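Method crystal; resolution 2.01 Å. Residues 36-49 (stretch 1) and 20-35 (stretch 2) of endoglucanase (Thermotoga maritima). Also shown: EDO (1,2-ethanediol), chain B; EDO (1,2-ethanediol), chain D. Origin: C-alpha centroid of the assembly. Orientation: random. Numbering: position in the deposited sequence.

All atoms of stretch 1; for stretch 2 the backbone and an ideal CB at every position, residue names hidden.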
# COMPACT_ATOMS: atom_id res chain seq x y z
N TYR A 36 -2.09 1.18 -18.79
CA TYR A 36 -1.02 2.10 -19.13
C TYR A 36 -0.47 2.80 -17.90
O TYR A 36 -1.11 2.81 -16.85
CB TYR A 36 -1.49 3.14 -20.16
CG TYR A 36 -2.52 4.11 -19.63
CD1 TYR A 36 -3.88 3.79 -19.66
CD2 TYR A 36 -2.14 5.35 -19.11
CE1 TYR A 36 -4.83 4.68 -19.17
CE2 TYR A 36 -3.08 6.24 -18.62
CZ TYR A 36 -4.43 5.90 -18.65
OH TYR A 36 -5.36 6.78 -18.16
N THR A 37 0.72 3.37 -18.04
CA THR A 37 1.34 4.15 -16.99
C THR A 37 1.13 5.63 -17.36
O THR A 37 1.57 6.07 -18.43
CB THR A 37 2.85 3.84 -16.88
OG1 THR A 37 3.03 2.47 -16.49
CG2 THR A 37 3.52 4.73 -15.86
N ASP A 38 0.46 6.39 -16.49
CA ASP A 38 0.25 7.81 -16.78
C ASP A 38 1.58 8.55 -16.64
O ASP A 38 2.59 7.92 -16.35
CB ASP A 38 -0.85 8.44 -15.92
CG ASP A 38 -0.46 8.62 -14.46
OD1 ASP A 38 0.71 8.35 -14.08
OD2 ASP A 38 -1.34 9.04 -13.68
N VAL A 39 1.58 9.86 -16.82
CA VAL A 39 2.83 10.66 -16.80
C VAL A 39 3.56 10.73 -15.43
O VAL A 39 4.77 10.93 -15.39
CB VAL A 39 2.63 12.07 -17.43
CG1 VAL A 39 1.61 12.89 -16.65
CG2 VAL A 39 3.96 12.83 -17.59
N LEU A 40 2.84 10.55 -14.33
CA LEU A 40 3.47 10.59 -12.99
C LEU A 40 4.00 9.23 -12.55
O LEU A 40 4.85 9.12 -11.66
CB LEU A 40 2.48 11.13 -11.96
CG LEU A 40 1.85 12.46 -12.36
CD1 LEU A 40 0.52 12.67 -11.65
CD2 LEU A 40 2.83 13.63 -12.14
N GLY A 41 3.49 8.17 -13.19
CA GLY A 41 3.95 6.83 -12.88
C GLY A 41 2.87 5.91 -12.35
O GLY A 41 3.16 4.76 -12.01
N ASN A 42 1.65 6.43 -12.24
CA ASN A 42 0.52 5.64 -11.77
C ASN A 42 0.22 4.58 -12.79
O ASN A 42 0.26 4.86 -13.99
CB ASN A 42 -0.74 6.49 -11.62
CG ASN A 42 -0.61 7.58 -10.59
OD1 ASN A 42 -0.18 7.36 -9.46
ND2 ASN A 42 -0.99 8.79 -10.98
N LEU A 43 -0.12 3.39 -12.32
CA LEU A 43 -0.48 2.31 -13.22
C LEU A 43 -1.98 2.29 -13.26
O LEU A 43 -2.61 2.16 -12.22
CB LEU A 43 0.06 0.97 -12.70
CG LEU A 43 -0.22 -0.27 -13.57
CD1 LEU A 43 0.40 -0.13 -14.95
CD2 LEU A 43 0.35 -1.47 -12.85
N ILE A 44 -2.55 2.43 -14.46
CA ILE A 44 -3.99 2.52 -14.63
C ILE A 44 -4.48 1.35 -15.45
O ILE A 44 -4.10 1.19 -16.61
CB ILE A 44 -4.37 3.86 -15.31
CG1 ILE A 44 -3.76 5.02 -14.53
CG2 ILE A 44 -5.89 3.98 -15.49
CD1 ILE A 44 -4.20 6.37 -15.00
N ALA A 45 -5.31 0.52 -14.83
CA ALA A 45 -5.84 -0.66 -15.48
C ALA A 45 -7.31 -0.45 -15.64
O ALA A 45 -7.95 0.03 -14.71
CB ALA A 45 -5.56 -1.88 -14.63
N LEU A 46 -7.85 -0.77 -16.81
CA LEU A 46 -9.29 -0.63 -17.06
C LEU A 46 -9.98 -1.96 -17.28
O LEU A 46 -9.53 -2.80 -18.07
CB LEU A 46 -9.54 0.25 -18.30
CG LEU A 46 -10.93 0.34 -18.92
CD1 LEU A 46 -11.97 0.82 -17.92
CD2 LEU A 46 -10.91 1.27 -20.14
N LYS A 47 -11.09 -2.16 -16.57
CA LYS A 47 -11.90 -3.31 -16.79
C LYS A 47 -13.25 -2.73 -17.18
O LYS A 47 -13.96 -2.19 -16.33
CB LYS A 47 -11.99 -4.16 -15.52
CG LYS A 47 -12.63 -5.50 -15.74
CD LYS A 47 -11.69 -6.45 -16.41
CE LYS A 47 -12.40 -7.75 -16.74
NZ LYS A 47 -11.42 -8.66 -17.38
N ARG A 48 -13.59 -2.78 -18.46
CA ARG A 48 -14.85 -2.23 -18.94
C ARG A 48 -16.02 -3.00 -18.33
O ARG A 48 -15.93 -4.20 -18.05
CB ARG A 48 -14.91 -2.20 -20.48
CG ARG A 48 -13.84 -1.30 -21.10
CD ARG A 48 -13.96 -1.06 -22.61
NE ARG A 48 -13.01 0.01 -22.98
CZ ARG A 48 -11.77 -0.18 -23.43
NH1 ARG A 48 -11.29 -1.41 -23.65
NH2 ARG A 48 -11.00 0.86 -23.69
N GLY A 49 -17.12 -2.30 -18.12
CA GLY A 49 -18.27 -2.92 -17.49
C GLY A 49 -19.40 -3.09 -18.47
O GLY A 49 -19.22 -2.90 -19.67
N UNK A 20 7.98 -2.36 -8.46
CA UNK A 20 6.62 -2.75 -8.03
C UNK A 20 5.64 -2.60 -9.17
O UNK A 20 4.83 -3.51 -9.42
CB UNK A 20 6.16 -1.91 -6.84
N UNK A 21 5.71 -1.47 -9.89
CA UNK A 21 4.82 -1.22 -11.03
C UNK A 21 5.02 -2.29 -12.11
O UNK A 21 4.05 -2.84 -12.63
CB UNK A 21 5.07 0.17 -11.61
N UNK A 22 6.27 -2.61 -12.42
CA UNK A 22 6.56 -3.66 -13.42
C UNK A 22 6.01 -5.03 -13.00
O UNK A 22 5.50 -5.79 -13.83
CB UNK A 22 8.07 -3.76 -13.65
N UNK A 23 6.11 -5.33 -11.71
CA UNK A 23 5.61 -6.59 -11.20
C UNK A 23 4.09 -6.68 -11.39
O UNK A 23 3.58 -7.62 -11.99
CB UNK A 23 5.98 -6.75 -9.72
N UNK A 24 3.37 -5.69 -10.88
CA UNK A 24 1.92 -5.65 -10.97
C UNK A 24 1.46 -5.78 -12.43
O UNK A 24 0.57 -6.60 -12.76
CB UNK A 24 1.39 -4.35 -10.36
N UNK A 25 2.10 -5.01 -13.30
CA UNK A 25 1.86 -5.04 -14.75
C UNK A 25 1.95 -6.47 -15.29
O UNK A 25 1.04 -6.94 -15.97
CB UNK A 25 2.86 -4.14 -15.48
N UNK A 26 3.04 -7.18 -14.97
CA UNK A 26 3.21 -8.56 -15.45
C UNK A 26 2.09 -9.49 -14.98
O UNK A 26 1.75 -10.46 -15.67
CB UNK A 26 4.56 -9.11 -14.98
N UNK A 27 1.50 -9.19 -13.82
CA UNK A 27 0.42 -10.02 -13.29
C UNK A 27 -0.98 -9.69 -13.82
O UNK A 27 -1.84 -10.57 -13.88
CB UNK A 27 0.41 -9.90 -11.76
N UNK A 28 -1.21 -8.43 -14.20
CA UNK A 28 -2.55 -8.03 -14.64
C UNK A 28 -2.74 -7.75 -16.14
O UNK A 28 -3.89 -7.60 -16.58
CB UNK A 28 -2.95 -6.77 -13.87
N UNK A 29 -1.66 -7.68 -16.90
CA UNK A 29 -1.72 -7.43 -18.36
C UNK A 29 -2.82 -8.18 -19.10
O UNK A 29 -3.58 -7.58 -19.86
CB UNK A 29 -0.38 -7.80 -18.99
N UNK A 30 -2.88 -9.49 -18.90
CA UNK A 30 -3.87 -10.30 -19.59
C UNK A 30 -5.19 -10.42 -18.87
O UNK A 30 -6.01 -11.27 -19.23
CB UNK A 30 -3.31 -11.70 -19.83
N UNK A 31 -5.40 -9.58 -17.87
CA UNK A 31 -6.63 -9.60 -17.08
C UNK A 31 -7.50 -8.37 -17.29
O UNK A 31 -8.67 -8.35 -16.92
CB UNK A 31 -6.29 -9.73 -15.59
N UNK A 32 -6.91 -7.33 -17.87
CA UNK A 32 -7.57 -6.05 -18.07
C UNK A 32 -7.79 -5.75 -19.56
O UNK A 32 -7.22 -6.41 -20.43
CB UNK A 32 -6.75 -4.93 -17.42
N UNK A 33 -8.64 -4.75 -19.85
CA UNK A 33 -8.95 -4.38 -21.23
C UNK A 33 -7.95 -3.35 -21.72
O UNK A 33 -7.60 -3.33 -22.90
CB UNK A 33 -10.38 -3.84 -21.35
N UNK A 34 -7.49 -2.51 -20.82
CA UNK A 34 -6.48 -1.53 -21.15
C UNK A 34 -5.60 -1.34 -19.93
O UNK A 34 -6.07 -1.44 -18.80
CB UNK A 34 -7.11 -0.21 -21.60
N UNK A 35 -4.33 -1.07 -20.16
CA UNK A 35 -3.37 -0.87 -19.09
C UNK A 35 -2.29 0.09 -19.53
O UNK A 35 -1.62 -0.15 -20.54
CB UNK A 35 -2.76 -2.20 -18.65
C1 EDO B . 2.68 9.20 -20.68
O1 EDO B . 3.63 8.36 -20.01
C2 EDO B . 1.48 8.36 -21.12
O2 EDO B . 0.29 9.14 -21.03
C1 EDO D . -2.23 10.10 -7.75
O1 EDO D . -0.82 10.12 -7.50
C2 EDO D . -2.99 9.60 -6.52
O2 EDO D . -4.37 9.38 -6.85

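Position 20 is helical, and its ideal CB has nothing of stretch 1 within 5.5 Å; the contact sets no preference, and the residue is Val20.

At position 21 CA-to-CB points toward stretch 1, but the ideal CB is still 5.0 Å from Gly41 O, an acceptor. A long side chain ending in a donor would suit, lysine or arginine for instance. It is Arg21: NH1 donates to Gly41 O (2.8 Å, 136°), which lies at the guanidinium edge, while Thr37 CG2 covers one face.

Positions 22 and 23 have no neighbour near their ideal CB, so many residues would fit; they are Asp22 and Phe23.

Position 24 points toward stretch 1, its ideal CB 4.0 Å from Leu43 CD2. An apolar side chain is expected, and Ile24 places CG2 3.7 Å from Leu43 CD2.

Position 25 points sideways, its ideal CB 4.5 Å from Leu43 CD2, with Thr37 OG1 farther along. A long chain, apolar near its root and possibly polar at its tip, would suit. Lys25 runs its CE to 4.2 Å from Leu43 CD1, and its NZ forms a salt bridge with Asp22 OD1 (3.5 Å).

Positions 26 and 27 are unconstrained by stretch 1: Ser26, whose OG donates to Phe23 O (2.7 Å), and Lys27.

Position 28 points toward stretch 1 across a gap that a branched or long apolar chain could span. Ile28 does so, with CD1 4.0 Å from Ala45 CB and 4.3 Å from Leu43 CD2.

Positions 29 and 30 meet nothing; phi/psi of -88/13 at 30 does not demand glycine. They are Glu29 and Gly30.

At position 31 the carbonyl matters most: Lys47 NZ donates to its O (2.8 Å). The side chain, pointing sideways, is loosely specified; it is Leu31.

Position 32 has its ideal CB 4.3 Å from Ala45 CB, favouring a modest apolar group. Val32 sets CG1 3.7 Å from Ala45 CB.

Position 33 points toward stretch 1, near Arg48 NH1 (3.5 Å from the ideal CB) and the free Arg48 N. A short acceptor, Asp or Asn, would suit. Asp33 OD2 accepts from Arg48 N (2.7 Å, 157°), and water 1 links OD1 to Lys47 NZ (2.6 Å from each).

Position 34 pairs with Leu46 in antiparallel register, Leu46 N donating to its O (2.8 Å). Its side chain shares the Leu46 face, and polar or apolar groups could fit. Asn34 brings ND2 to the edge of the Tyr36 ring, 3.7 Å from CD1.

Position 35 pairs with Ala45 on the opposite face, where a medium apolar chain could reach Leu43. Leu35 CD1 lies 3.6 Å from both Leu43 CD1 and Ala45 CB.

Stretch 2, residues 20-35: VRDFIKSKIEGLVDNL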
# COMPACT_ATOMS: atom_id res chain seq x y z
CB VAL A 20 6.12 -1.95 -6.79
CG1 VAL A 20 4.68 -2.33 -6.48
CG2 VAL A 20 7.00 -2.23 -5.59
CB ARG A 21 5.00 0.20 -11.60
CG ARG A 21 4.05 0.56 -12.74
CD ARG A 21 4.23 1.97 -13.31
NE ARG A 21 5.62 2.27 -13.64
CZ ARG A 21 6.36 3.15 -12.98
NH1 ARG A 21 5.84 3.86 -12.00
NH2 ARG A 21 7.63 3.34 -13.34
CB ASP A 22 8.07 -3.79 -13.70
CG ASP A 22 8.63 -2.59 -14.46
OD1 ASP A 22 7.84 -1.79 -15.02
OD2 ASP A 22 9.87 -2.44 -14.51
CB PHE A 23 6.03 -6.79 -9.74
CG PHE A 23 5.56 -8.09 -9.16
CD1 PHE A 23 6.29 -9.26 -9.37
CD2 PHE A 23 4.38 -8.16 -8.44
CE1 PHE A 23 5.86 -10.47 -8.85
CE2 PHE A 23 3.94 -9.36 -7.92
CZ PHE A 23 4.68 -10.52 -8.13
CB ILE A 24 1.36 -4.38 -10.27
CG1 ILE A 24 1.67 -4.42 -8.76
CG2 ILE A 24 -0.12 -4.27 -10.53
CD1 ILE A 24 1.28 -3.14 -7.96
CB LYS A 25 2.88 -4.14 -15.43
CG LYS A 25 2.60 -3.77 -16.87
CD LYS A 25 3.70 -2.86 -17.44
CE LYS A 25 3.93 -1.61 -16.56
NZ LYS A 25 5.11 -0.79 -16.99
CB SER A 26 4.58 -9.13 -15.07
OG SER A 26 4.70 -9.34 -13.67
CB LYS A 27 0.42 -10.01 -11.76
CG LYS A 27 1.73 -10.52 -11.13
CD LYS A 27 2.13 -11.93 -11.61
CE LYS A 27 3.47 -12.32 -11.02
NZ LYS A 27 3.91 -13.68 -11.43
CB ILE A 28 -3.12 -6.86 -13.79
CG1 ILE A 28 -2.24 -5.61 -13.94
CG2 ILE A 28 -3.30 -7.33 -12.33
CD1 ILE A 28 -2.76 -4.35 -13.26
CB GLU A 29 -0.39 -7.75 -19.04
CG GLU A 29 0.61 -6.63 -18.99
CD GLU A 29 1.99 -7.05 -19.48
OE1 GLU A 29 2.31 -8.27 -19.45
OE2 GLU A 29 2.77 -6.13 -19.85
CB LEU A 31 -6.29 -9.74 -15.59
CG LEU A 31 -5.61 -11.04 -15.16
CD1 LEU A 31 -5.17 -10.94 -13.72
CD2 LEU A 31 -6.52 -12.26 -15.38
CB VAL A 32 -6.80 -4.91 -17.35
CG1 VAL A 32 -6.77 -5.16 -15.85
CG2 VAL A 32 -5.38 -4.79 -17.87
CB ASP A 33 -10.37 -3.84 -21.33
CG ASP A 33 -11.42 -4.85 -20.87
OD1 ASP A 33 -11.42 -6.01 -21.35
OD2 ASP A 33 -12.27 -4.48 -20.04
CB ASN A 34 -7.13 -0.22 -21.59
CG ASN A 34 -6.12 0.79 -22.12
OD1 ASN A 34 -5.17 0.43 -22.83
ND2 ASN A 34 -6.32 2.05 -21.77
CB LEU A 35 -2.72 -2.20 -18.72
CG LEU A 35 -1.71 -2.18 -17.59
CD1 LEU A 35 -2.39 -1.91 -16.26
CD2 LEU A 35 -1.00 -3.50 -17.53
O HOH W 1 -10.85 -8.02 -19.79
O HOH W 2 -14.25 -6.13 -19.36
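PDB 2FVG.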